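Local coordinates for sterol regulatory element-binding protein cleavage-activating protein (Schizosaccharomyces pombe, PDB 4YHC) that escorts the membrane-bound transcription factor precursor Sre1 to its processing when sterol or oxygen is low, represented here by its cytoplasmic WD40 domain, at residues 300-314 against 334-348. The protein carries 9 engineered substitutions. Residues are numbered along the deposited sequence; the frame is centred on the assembly and turned at random.
Sequences LYYYYGNESNESYII and LASLTFDELQENIHE. Engineered in segment 300-314: Ser308 (natural residue Cys). Engineered in segment 334-348: Ser336 (natural residue Cys).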
ATOM      1  N   LEU A 300     -14.919   6.715  -1.203  1.00 15.62           N
ATOM      2  CA  LEU A 300     -14.951   7.272  -2.530  1.00 15.50           C
ATOM      3  C   LEU A 300     -13.651   7.033  -3.352  1.00 15.26           C
ATOM      4  O   LEU A 300     -12.575   7.014  -2.827  1.00 15.19           O
ATOM      5  CB  LEU A 300     -15.224   8.762  -2.462  1.00 15.64           C
ATOM      6  CG  LEU A 300     -16.569   9.443  -2.225  1.00 27.12           C
ATOM      7  CD1 LEU A 300     -17.418   9.381  -3.451  1.00 26.33           C
ATOM      8  CD2 LEU A 300     -17.307   8.834  -1.085  1.00 33.91           C
ATOM      9  N   TYR A 301     -13.831   6.898  -4.650  1.00 16.25           N
ATOM     10  CA  TYR A 301     -12.737   6.720  -5.630  1.00 19.36           C
ATOM     11  C   TYR A 301     -12.866   7.780  -6.689  1.00 18.39           C
ATOM     12  O   TYR A 301     -13.914   7.921  -7.313  1.00 20.20           O
ATOM     13  CB  TYR A 301     -12.783   5.336  -6.249  1.00 14.93           C
ATOM     14  CG  TYR A 301     -12.571   4.246  -5.242  1.00 15.47           C
ATOM     15  CD1 TYR A 301     -13.631   3.750  -4.487  1.00 15.10           C
ATOM     16  CD2 TYR A 301     -11.294   3.690  -5.072  1.00 18.02           C
ATOM     17  CE1 TYR A 301     -13.438   2.738  -3.558  1.00 18.96           C
ATOM     18  CE2 TYR A 301     -11.085   2.698  -4.152  1.00 16.03           C
ATOM     19  CZ  TYR A 301     -12.163   2.196  -3.410  1.00 20.76           C
ATOM     20  OH  TYR A 301     -11.902   1.270  -2.476  1.00 21.69           O
ATOM     21  N   TYR A 302     -11.851   8.639  -6.773  1.00 15.00           N
ATOM     22  CA  TYR A 302     -11.781   9.632  -7.806  1.00 19.69           C
ATOM     23  C   TYR A 302     -10.716   9.177  -8.792  1.00 23.87           C
ATOM     24  O   TYR A 302      -9.565   8.834  -8.370  1.00 17.87           O
ATOM     25  CB  TYR A 302     -11.369  10.964  -7.213  1.00 15.19           C
ATOM     26  CG  TYR A 302     -12.455  11.771  -6.572  1.00 18.52           C
ATOM     27  CD1 TYR A 302     -13.273  11.231  -5.606  1.00 18.37           C
ATOM     28  CD2 TYR A 302     -12.620  13.111  -6.900  1.00 25.31           C
ATOM     29  CE1 TYR A 302     -14.246  11.992  -4.974  1.00 24.38           C
ATOM     30  CE2 TYR A 302     -13.613  13.888  -6.296  1.00 29.05           C
ATOM     31  CZ  TYR A 302     -14.410  13.311  -5.334  1.00 26.58           C
ATOM     32  OH  TYR A 302     -15.298  14.081  -4.716  1.00 26.96           O
ATOM     33  N   TYR A 303     -11.111   9.102 -10.035  1.00 15.22           N
ATOM     34  CA  TYR A 303     -10.273   8.690 -11.156  1.00 14.95           C
ATOM     35  C   TYR A 303     -10.129   9.852 -12.142  1.00 23.20           C
ATOM     36  O   TYR A 303     -11.161  10.448 -12.624  1.00 19.55           O
ATOM     37  CB  TYR A 303     -10.916   7.490 -11.856  1.00 17.92           C
ATOM     38  CG  TYR A 303     -10.220   7.083 -13.128  1.00 21.93           C
ATOM     39  CD1 TYR A 303      -9.062   6.262 -13.097  1.00 22.06           C
ATOM     40  CD2 TYR A 303     -10.700   7.487 -14.366  1.00 22.02           C
ATOM     41  CE1 TYR A 303      -8.416   5.885 -14.281  1.00 18.11           C
ATOM     42  CE2 TYR A 303     -10.086   7.106 -15.544  1.00 22.17           C
ATOM     43  CZ  TYR A 303      -8.950   6.284 -15.484  1.00 22.84           C
ATOM     44  OH  TYR A 303      -8.328   5.946 -16.651  1.00 25.90           O
ATOM     45  N   TYR A 304      -8.882  10.198 -12.445  1.00 18.70           N
ATOM     46  CA  TYR A 304      -8.574  11.267 -13.385  1.00 18.71           C
ATOM     47  C   TYR A 304      -7.847  10.720 -14.605  1.00 29.45           C
ATOM     48  O   TYR A 304      -6.842  10.027 -14.473  1.00 20.86           O
ATOM     49  CB  TYR A 304      -7.689  12.329 -12.730  1.00 17.01           C
ATOM     50  CG  TYR A 304      -8.208  12.892 -11.430  1.00 23.12           C
ATOM     51  CD1 TYR A 304      -7.890  12.297 -10.220  1.00 24.91           C
ATOM     52  CD2 TYR A 304      -9.000  14.030 -11.410  1.00 26.33           C
ATOM     53  CE1 TYR A 304      -8.354  12.813  -9.028  1.00 25.61           C
ATOM     54  CE2 TYR A 304      -9.470  14.553 -10.222  1.00 25.59           C
ATOM     55  CZ  TYR A 304      -9.143  13.940  -9.035  1.00 23.09           C
ATOM     56  OH  TYR A 304      -9.604  14.453  -7.849  1.00 24.21           O
ATOM     57  N   GLY A 305      -8.347  11.041 -15.791  1.00 24.69           N
ATOM     58  CA  GLY A 305      -7.656  10.675 -17.014  1.00 40.85           C
ATOM     59  C   GLY A 305      -8.526  10.178 -18.148  1.00 52.67           C
ATOM     60  O   GLY A 305      -9.632   9.687 -17.937  1.00 57.69           O
ATOM     61  N   ASN A 306      -8.006  10.305 -19.363  1.00 65.81           N
ATOM     62  CA  ASN A 306      -8.658   9.769 -20.547  1.00 76.37           C
ATOM     63  C   ASN A 306      -8.179   8.346 -20.804  1.00 92.96           C
ATOM     64  O   ASN A 306      -8.673   7.669 -21.702  1.00 98.24           O
ATOM     65  CB  ASN A 306      -8.373  10.649 -21.764  1.00 74.54           C
ATOM     66  CG  ASN A 306      -8.609  12.119 -21.488  1.00 75.58           C
ATOM     67  OD1 ASN A 306      -8.742  12.533 -20.337  1.00 81.27           O
ATOM     68  ND2 ASN A 306      -8.667  12.919 -22.547  1.00 72.05           N
ATOM     69  N   GLU A 307      -7.210   7.909 -20.001  1.00102.42           N
ATOM     70  CA  GLU A 307      -6.686   6.544 -20.051  1.00111.00           C
ATOM     71  C   GLU A 307      -5.564   6.352 -21.073  1.00119.40           C
ATOM     72  O   GLU A 307      -5.290   7.233 -21.889  1.00121.40           O
ATOM     73  CB  GLU A 307      -7.810   5.532 -20.289  1.00107.40           C
ATOM     74  CG  GLU A 307      -7.346   4.086 -20.389  1.00 99.98           C
ATOM     75  CD  GLU A 307      -6.450   3.669 -19.237  1.00 88.44           C
ATOM     76  OE1 GLU A 307      -6.014   2.501 -19.220  1.00 84.60           O
ATOM     77  OE2 GLU A 307      -6.182   4.505 -18.350  1.00 80.07           O
ATOM     78  N   SER A 308      -4.925   5.185 -21.005  1.00124.78           N
ATOM     79  CA  SER A 308      -3.783   4.833 -21.846  1.00125.62           C
ATOM     80  C   SER A 308      -3.947   5.246 -23.307  1.00131.29           C
ATOM     81  O   SER A 308      -3.674   6.388 -23.675  1.00135.60           O
ATOM     82  CB  SER A 308      -3.508   3.327 -21.746  1.00120.68           C
ATOM     83  OG  SER A 308      -2.786   2.845 -22.866  1.00118.23           O
ATOM     84  N   ASN A 309      -4.374   4.306 -24.142  1.00131.33           N
ATOM     85  CA  ASN A 309      -4.579   4.597 -25.551  1.00129.12           C
ATOM     86  C   ASN A 309      -5.375   5.885 -25.716  1.00124.33           C
ATOM     87  O   ASN A 309      -6.600   5.859 -25.837  1.00132.38           O
ATOM     88  CB  ASN A 309      -5.293   3.440 -26.245  1.00129.29           C
ATOM     89  CG  ASN A 309      -5.592   3.730 -27.700  1.00129.74           C
ATOM     90  OD1 ASN A 309      -5.197   4.769 -28.230  1.00129.22           O
ATOM     91  ND2 ASN A 309      -6.292   2.812 -28.355  1.00130.04           N
ATOM     92  N   GLU A 310      -4.670   7.010 -25.712  1.00103.49           N
ATOM     93  CA  GLU A 310      -5.311   8.313 -25.808  1.00 81.88           C
ATOM     94  C   GLU A 310      -4.332   9.421 -25.454  1.00 66.21           C
ATOM     95  O   GLU A 310      -3.923  10.200 -26.312  1.00 68.95           O
ATOM     96  CB  GLU A 310      -6.514   8.382 -24.865  1.00 76.23           C
ATOM     97  CG  GLU A 310      -7.861   8.234 -25.550  1.00 79.37           C
ATOM     98  CD  GLU A 310      -8.925   7.675 -24.625  1.00 83.04           C
ATOM     99  OE1 GLU A 310      -8.893   6.459 -24.349  1.00 89.93           O
ATOM    100  OE2 GLU A 310      -9.792   8.450 -24.173  1.00 77.90           O
ATOM    101  N   SER A 311      -3.967   9.488 -24.179  1.00 43.54           N
ATOM    102  CA  SER A 311      -3.125  10.562 -23.683  1.00 41.89           C
ATOM    103  C   SER A 311      -2.412  10.172 -22.394  1.00 32.26           C
ATOM    104  O   SER A 311      -2.552   9.050 -21.913  1.00 25.86           O
ATOM    105  CB  SER A 311      -3.976  11.802 -23.431  1.00 47.42           C
ATOM    106  OG  SER A 311      -5.115  11.467 -22.659  1.00 53.04           O
ATOM    107  N   TYR A 312      -1.651  11.110 -21.843  1.00 24.89           N
ATOM    108  CA  TYR A 312      -0.949  10.887 -20.588  1.00 28.20           C
ATOM    109  C   TYR A 312      -0.784  12.167 -19.863  1.00 23.81           C
ATOM    110  O   TYR A 312      -0.993  13.226 -20.409  1.00 26.73           O
ATOM    111  CB  TYR A 312       0.451  10.291 -20.864  1.00 22.45           C
ATOM    112  CG  TYR A 312       1.356  11.162 -21.662  1.00 20.82           C
ATOM    113  CD1 TYR A 312       2.188  12.074 -21.061  1.00 23.14           C
ATOM    114  CD2 TYR A 312       1.403  11.043 -23.062  1.00 24.22           C
ATOM    115  CE1 TYR A 312       3.038  12.881 -21.801  1.00 25.08           C
ATOM    116  CE2 TYR A 312       2.270  11.821 -23.819  1.00 28.90           C
ATOM    117  CZ  TYR A 312       3.062  12.732 -23.199  1.00 28.85           C
ATOM    118  OH  TYR A 312       3.891  13.503 -23.944  1.00 27.93           O
ATOM    119  N   ILE A 313      -0.311  12.068 -18.645  1.00 18.88           N
ATOM    120  CA  ILE A 313      -0.126  13.185 -17.769  1.00 16.89           C
ATOM    121  C   ILE A 313       1.269  13.142 -17.348  1.00 21.09           C
ATOM    122  O   ILE A 313       1.769  12.036 -16.959  1.00 22.36           O
ATOM    123  CB  ILE A 313      -1.027  12.891 -16.544  1.00 29.03           C
ATOM    124  CG1 ILE A 313      -2.482  12.813 -16.976  1.00 31.67           C
ATOM    125  CG2 ILE A 313      -0.843  13.839 -15.395  1.00 26.29           C
ATOM    126  CD1 ILE A 313      -3.346  12.014 -15.996  1.00 33.21           C
ATOM    127  N   ILE A 314       1.924  14.300 -17.312  1.00 17.32           N
ATOM    128  CA  ILE A 314       3.217  14.416 -16.752  1.00 20.33           C
ATOM    129  C   ILE A 314       3.061  14.785 -15.294  1.00 28.99           C
ATOM    130  O   ILE A 314       2.692  15.918 -15.015  1.00 19.92           O
ATOM    131  CB  ILE A 314       4.048  15.508 -17.479  1.00 25.32           C
ATOM    132  CG1 ILE A 314       4.348  15.100 -18.903  1.00 21.39           C
ATOM    133  CG2 ILE A 314       5.319  15.840 -16.719  1.00 22.04           C
ATOM    134  CD1 ILE A 314       4.755  16.280 -19.783  1.00 32.93           C
ATOM    135  N   LEU A 334       0.476  10.123 -28.869  1.00 63.73           N
ATOM    136  CA  LEU A 334      -0.398  10.499 -27.731  1.00 59.52           C
ATOM    137  C   LEU A 334      -0.377  11.972 -27.318  1.00 54.81           C
ATOM    138  O   LEU A 334       0.645  12.655 -27.385  1.00 55.95           O
ATOM    139  CB  LEU A 334      -0.040   9.679 -26.471  1.00 50.95           C
ATOM    140  CG  LEU A 334      -0.314   8.193 -26.433  1.00 47.02           C
ATOM    141  CD1 LEU A 334      -0.263   7.718 -24.983  1.00 44.52           C
ATOM    142  CD2 LEU A 334      -1.648   7.871 -27.076  1.00 43.67           C
ATOM    143  N   ALA A 335      -1.511  12.407 -26.781  1.00 50.04           N
ATOM    144  CA  ALA A 335      -1.678  13.773 -26.292  1.00 53.48           C
ATOM    145  C   ALA A 335      -1.226  13.928 -24.831  1.00 41.97           C
ATOM    146  O   ALA A 335      -1.649  13.202 -24.001  1.00 37.16           O
ATOM    147  CB  ALA A 335      -3.132  14.150 -26.415  1.00 56.61           C
ATOM    148  N   SER A 336      -0.337  14.861 -24.576  1.00 37.98           N
ATOM    149  CA  SER A 336       0.018  15.312 -23.237  1.00 34.64           C
ATOM    150  C   SER A 336      -1.053  16.217 -22.624  1.00 37.40           C
ATOM    151  O   SER A 336      -1.372  17.233 -23.192  1.00 38.40           O
ATOM    152  CB  SER A 336       1.276  16.104 -23.387  1.00 32.58           C
ATOM    153  OG  SER A 336       1.855  16.297 -22.150  1.00 38.71           O
ATOM    154  N   LEU A 337      -1.623  15.859 -21.486  1.00 39.68           N
ATOM    155  CA  LEU A 337      -2.695  16.683 -20.868  1.00 38.17           C
ATOM    156  C   LEU A 337      -2.195  17.574 -19.765  1.00 41.45           C
ATOM    157  O   LEU A 337      -1.303  17.191 -19.017  1.00 37.76           O
ATOM    158  CB  LEU A 337      -3.703  15.799 -20.236  1.00 27.19           C
ATOM    159  CG  LEU A 337      -4.429  14.846 -21.136  1.00 41.30           C
ATOM    160  CD1 LEU A 337      -5.262  13.886 -20.288  1.00 44.74           C
ATOM    161  CD2 LEU A 337      -5.304  15.586 -22.138  1.00 33.83           C
ATOM    162  N   THR A 338      -2.780  18.770 -19.656  1.00 35.64           N
ATOM    163  CA  THR A 338      -2.581  19.609 -18.483  1.00 33.94           C
ATOM    164  C   THR A 338      -3.415  19.104 -17.331  1.00 28.83           C
ATOM    165  O   THR A 338      -4.396  18.381 -17.531  1.00 25.88           O
ATOM    166  CB  THR A 338      -3.004  21.075 -18.734  1.00 36.76           C
ATOM    167  OG1 THR A 338      -4.413  21.097 -18.986  1.00 35.44           O
ATOM    168  CG2 THR A 338      -2.248  21.633 -19.929  1.00 37.93           C
ATOM    169  N   PHE A 339      -3.039  19.532 -16.138  1.00 27.56           N
ATOM    170  CA  PHE A 339      -3.742  19.138 -14.936  1.00 34.22           C
ATOM    171  C   PHE A 339      -5.161  19.621 -15.014  1.00 36.87           C
ATOM    172  O   PHE A 339      -6.088  18.853 -14.748  1.00 43.66           O
ATOM    173  CB  PHE A 339      -3.028  19.606 -13.655  1.00 38.10           C
ATOM    174  CG  PHE A 339      -1.716  18.885 -13.397  1.00 40.97           C
ATOM    175  CD1 PHE A 339      -1.662  17.509 -13.339  1.00 38.96           C
ATOM    176  CD2 PHE A 339      -0.549  19.588 -13.224  1.00 35.33           C
ATOM    177  CE1 PHE A 339      -0.468  16.844 -13.167  1.00 37.43           C
ATOM    178  CE2 PHE A 339       0.637  18.933 -13.018  1.00 41.59           C
ATOM    179  CZ  PHE A 339       0.685  17.554 -13.010  1.00 39.89           C
ATOM    180  N   ASP A 340      -5.366  20.836 -15.501  1.00 38.73           N
ATOM    181  CA  ASP A 340      -6.755  21.387 -15.531  1.00 43.59           C
ATOM    182  C   ASP A 340      -7.717  20.738 -16.506  1.00 43.43           C
ATOM    183  O   ASP A 340      -8.918  20.795 -16.256  1.00 45.08           O
ATOM    184  CB  ASP A 340      -6.773  22.900 -15.703  1.00 43.25           C
ATOM    185  CG  ASP A 340      -5.899  23.603 -14.700  1.00 54.16           C
ATOM    186  OD1 ASP A 340      -5.627  23.058 -13.601  1.00 52.86           O
ATOM    187  OD2 ASP A 340      -5.464  24.723 -15.019  1.00 62.09           O
ATOM    188  N   GLU A 341      -7.225  20.101 -17.572  1.00 43.70           N
ATOM    189  CA  GLU A 341      -8.110  19.388 -18.497  1.00 46.79           C
ATOM    190  C   GLU A 341      -8.280  17.893 -18.243  1.00 48.75           C
ATOM    191  O   GLU A 341      -8.707  17.147 -19.133  1.00 50.68           O
ATOM    192  CB  GLU A 341      -7.674  19.606 -19.934  1.00 57.46           C
ATOM    193  CG  GLU A 341      -6.362  19.003 -20.355  1.00 66.51           C
ATOM    194  CD  GLU A 341      -5.684  19.840 -21.423  1.00 77.72           C
ATOM    195  OE1 GLU A 341      -6.269  20.855 -21.853  1.00 88.84           O
ATOM    196  OE2 GLU A 341      -4.566  19.502 -21.844  1.00 77.19           O
ATOM    197  N   LEU A 342      -7.940  17.451 -17.032  1.00 43.06           N
ATOM    198  CA  LEU A 342      -8.196  16.061 -16.630  1.00 43.82           C
ATOM    199  C   LEU A 342      -9.676  15.838 -16.386  1.00 42.97           C
ATOM    200  O   LEU A 342     -10.297  16.652 -15.750  1.00 36.02           O
ATOM    201  CB  LEU A 342      -7.449  15.779 -15.326  1.00 42.18           C
ATOM    202  CG  LEU A 342      -5.963  15.498 -15.598  1.00 34.32           C
ATOM    203  CD1 LEU A 342      -5.172  15.579 -14.309  1.00 31.64           C
ATOM    204  CD2 LEU A 342      -5.850  14.151 -16.304  1.00 27.94           C
ATOM    205  N   GLN A 343     -10.214  14.724 -16.858  1.00 46.03           N
ATOM    206  CA  GLN A 343     -11.605  14.364 -16.524  1.00 58.54           C
ATOM    207  C   GLN A 343     -11.674  13.525 -15.226  1.00 47.51           C
ATOM    208  O   GLN A 343     -10.906  12.625 -15.042  1.00 48.97           O
ATOM    209  CB  GLN A 343     -12.216  13.577 -17.681  1.00 70.37           C
ATOM    210  CG  GLN A 343     -11.645  13.991 -19.029  1.00 80.61           C
ATOM    211  CD  GLN A 343     -12.684  14.039 -20.123  1.00 86.61           C
ATOM    212  OE1 GLN A 343     -13.254  15.093 -20.396  1.00 87.09           O
ATOM    213  NE2 GLN A 343     -12.945  12.899 -20.749  1.00 88.26           N
ATOM    214  N   GLU A 344     -12.629  13.824 -14.371  1.00 36.81           N
ATOM    215  CA  GLU A 344     -12.754  13.291 -13.042  1.00 41.72           C
ATOM    216  C   GLU A 344     -14.013  12.451 -12.981  1.00 39.79           C
ATOM    217  O   GLU A 344     -15.080  12.906 -13.377  1.00 36.45           O
ATOM    218  CB  GLU A 344     -12.854  14.409 -12.050  1.00 41.35           C
ATOM    219  CG  GLU A 344     -13.741  14.131 -10.849  1.00 49.21           C
ATOM    220  CD  GLU A 344     -14.053  15.398 -10.062  1.00 54.61           C
ATOM    221  OE1 GLU A 344     -15.253  15.689  -9.758  1.00 62.18           O
ATOM    222  OE2 GLU A 344     -13.088  16.112  -9.738  1.00 57.43           O
ATOM    223  N   ASN A 345     -13.861  11.208 -12.551  1.00 26.95           N
ATOM    224  CA  ASN A 345     -14.946  10.262 -12.474  1.00 28.41           C
ATOM    225  C   ASN A 345     -14.939   9.751 -11.026  1.00 28.98           C
ATOM    226  O   ASN A 345     -13.878   9.457 -10.506  1.00 23.51           O
ATOM    227  CB  ASN A 345     -14.726   9.137 -13.461  1.00 46.20           C
ATOM    228  CG  ASN A 345     -14.947   9.583 -14.909  1.00 72.16           C
ATOM    229  OD1 ASN A 345     -16.068   9.964 -15.300  1.00 85.28           O
ATOM    230  ND2 ASN A 345     -13.884   9.533 -15.720  1.00 78.26           N
ATOM    231  N   ILE A 346     -16.108   9.684 -10.403  1.00 22.15           N
ATOM    232  CA  ILE A 346     -16.241   9.443  -9.000  1.00 25.51           C
ATOM    233  C   ILE A 346     -17.095   8.211  -8.809  1.00 29.90           C
ATOM    234  O   ILE A 346     -18.156   8.057  -9.392  1.00 26.09           O
ATOM    235  CB  ILE A 346     -16.922  10.640  -8.312  1.00 28.84           C
ATOM    236  CG1 ILE A 346     -16.115  11.888  -8.515  1.00 26.25           C
ATOM    237  CG2 ILE A 346     -17.125  10.432  -6.819  1.00 30.27           C
ATOM    238  CD1 ILE A 346     -16.829  13.133  -8.001  1.00 32.30           C
ATOM    239  N   HIS A 347     -16.631   7.307  -7.981  1.00 23.67           N
ATOM    240  CA  HIS A 347     -17.383   6.112  -7.691  1.00 18.91           C
ATOM    241  C   HIS A 347     -17.462   6.046  -6.173  1.00 25.08           C
ATOM    242  O   HIS A 347     -16.406   6.001  -5.476  1.00 22.51           O
ATOM    243  CB  HIS A 347     -16.626   4.903  -8.246  1.00 17.65           C
ATOM    244  CG  HIS A 347     -17.319   3.598  -8.039  1.00 32.52           C
ATOM    245  ND1 HIS A 347     -18.422   3.212  -8.770  1.00 41.18           N
ATOM    246  CD2 HIS A 347     -17.122   2.619  -7.122  1.00 32.46           C
ATOM    247  CE1 HIS A 347     -18.867   2.049  -8.323  1.00 34.43           C
ATOM    248  NE2 HIS A 347     -18.095   1.673  -7.325  1.00 34.01           N
ATOM    249  N   GLU A 348     -18.695   5.987  -5.668  1.00 20.44           N
ATOM    250  CA  GLU A 348     -18.955   5.910  -4.251  1.00 16.93           C
ATOM    251  C   GLU A 348     -19.374   4.510  -3.911  1.00 17.62           C
ATOM    252  O   GLU A 348     -20.177   3.957  -4.601  1.00 20.68           O
ATOM    253  CB  GLU A 348     -20.110   6.875  -3.898  1.00 19.70           C
ATOM    254  CG  GLU A 348     -20.618   6.753  -2.457  1.00 23.08           C
ATOM    255  CD  GLU A 348     -21.582   7.954  -2.124  1.00 64.84           C
ATOM    256  OE1 GLU A 348     -21.579   8.489  -1.029  1.00 62.41           O
ATOM    257  OE2 GLU A 348     -22.280   8.450  -3.004  1.00 66.78           O
TER
HETATM  258  O   HOH W   1     -10.887  16.783  -8.142  1.00 38.65           O
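Tyr302 lies alongside Ile346, its ring spread under the isoleucine: Ile346 CG1 stands 3.8 Å from the ring centroid, 6° off the normal, a CH-pi contact, and Ile346 CD1 reaches Tyr302 CZ at 3.6 Å. With CG anti to its carbonyl carbon (chi1 -82°), the ring swings toward the partner strand, while Leu300 CD1 meets Ile346 CG2 at 3.5 Å. With an alanine here instead of Tyr302, Ile346 would probably lose the aromatic face under its CG1 and CD1. Antiparallel backbone bonds link 300-304 to 344-348; Tyr303 N to Asn345 O, at 2.8 Å, is nearly straight. On the same face as Tyr302, a water accepts from Tyr304 OH (2.7 Å) and donates to Glu344 OE2, tying that exposed carboxylate to a buried ring. The tightest packing lies past the loop 305-310, where Ile313 CD1 presses on Leu342 CD2 at 3.3 Å. On the other face of the sheet, CA of the engineered Ser336 lies over the Tyr312 ring, offset toward the rim. By contrast, the solvent-side loop 306-310 is poorly ordered, and Ala335 N to Glu310 O is a weak bond. Strand 344-349 edges a four-stranded antiparallel blade beside 299-304, and 335-337 runs parallel to 311-317, consistent with an elaborated WD40 beta-propeller blade.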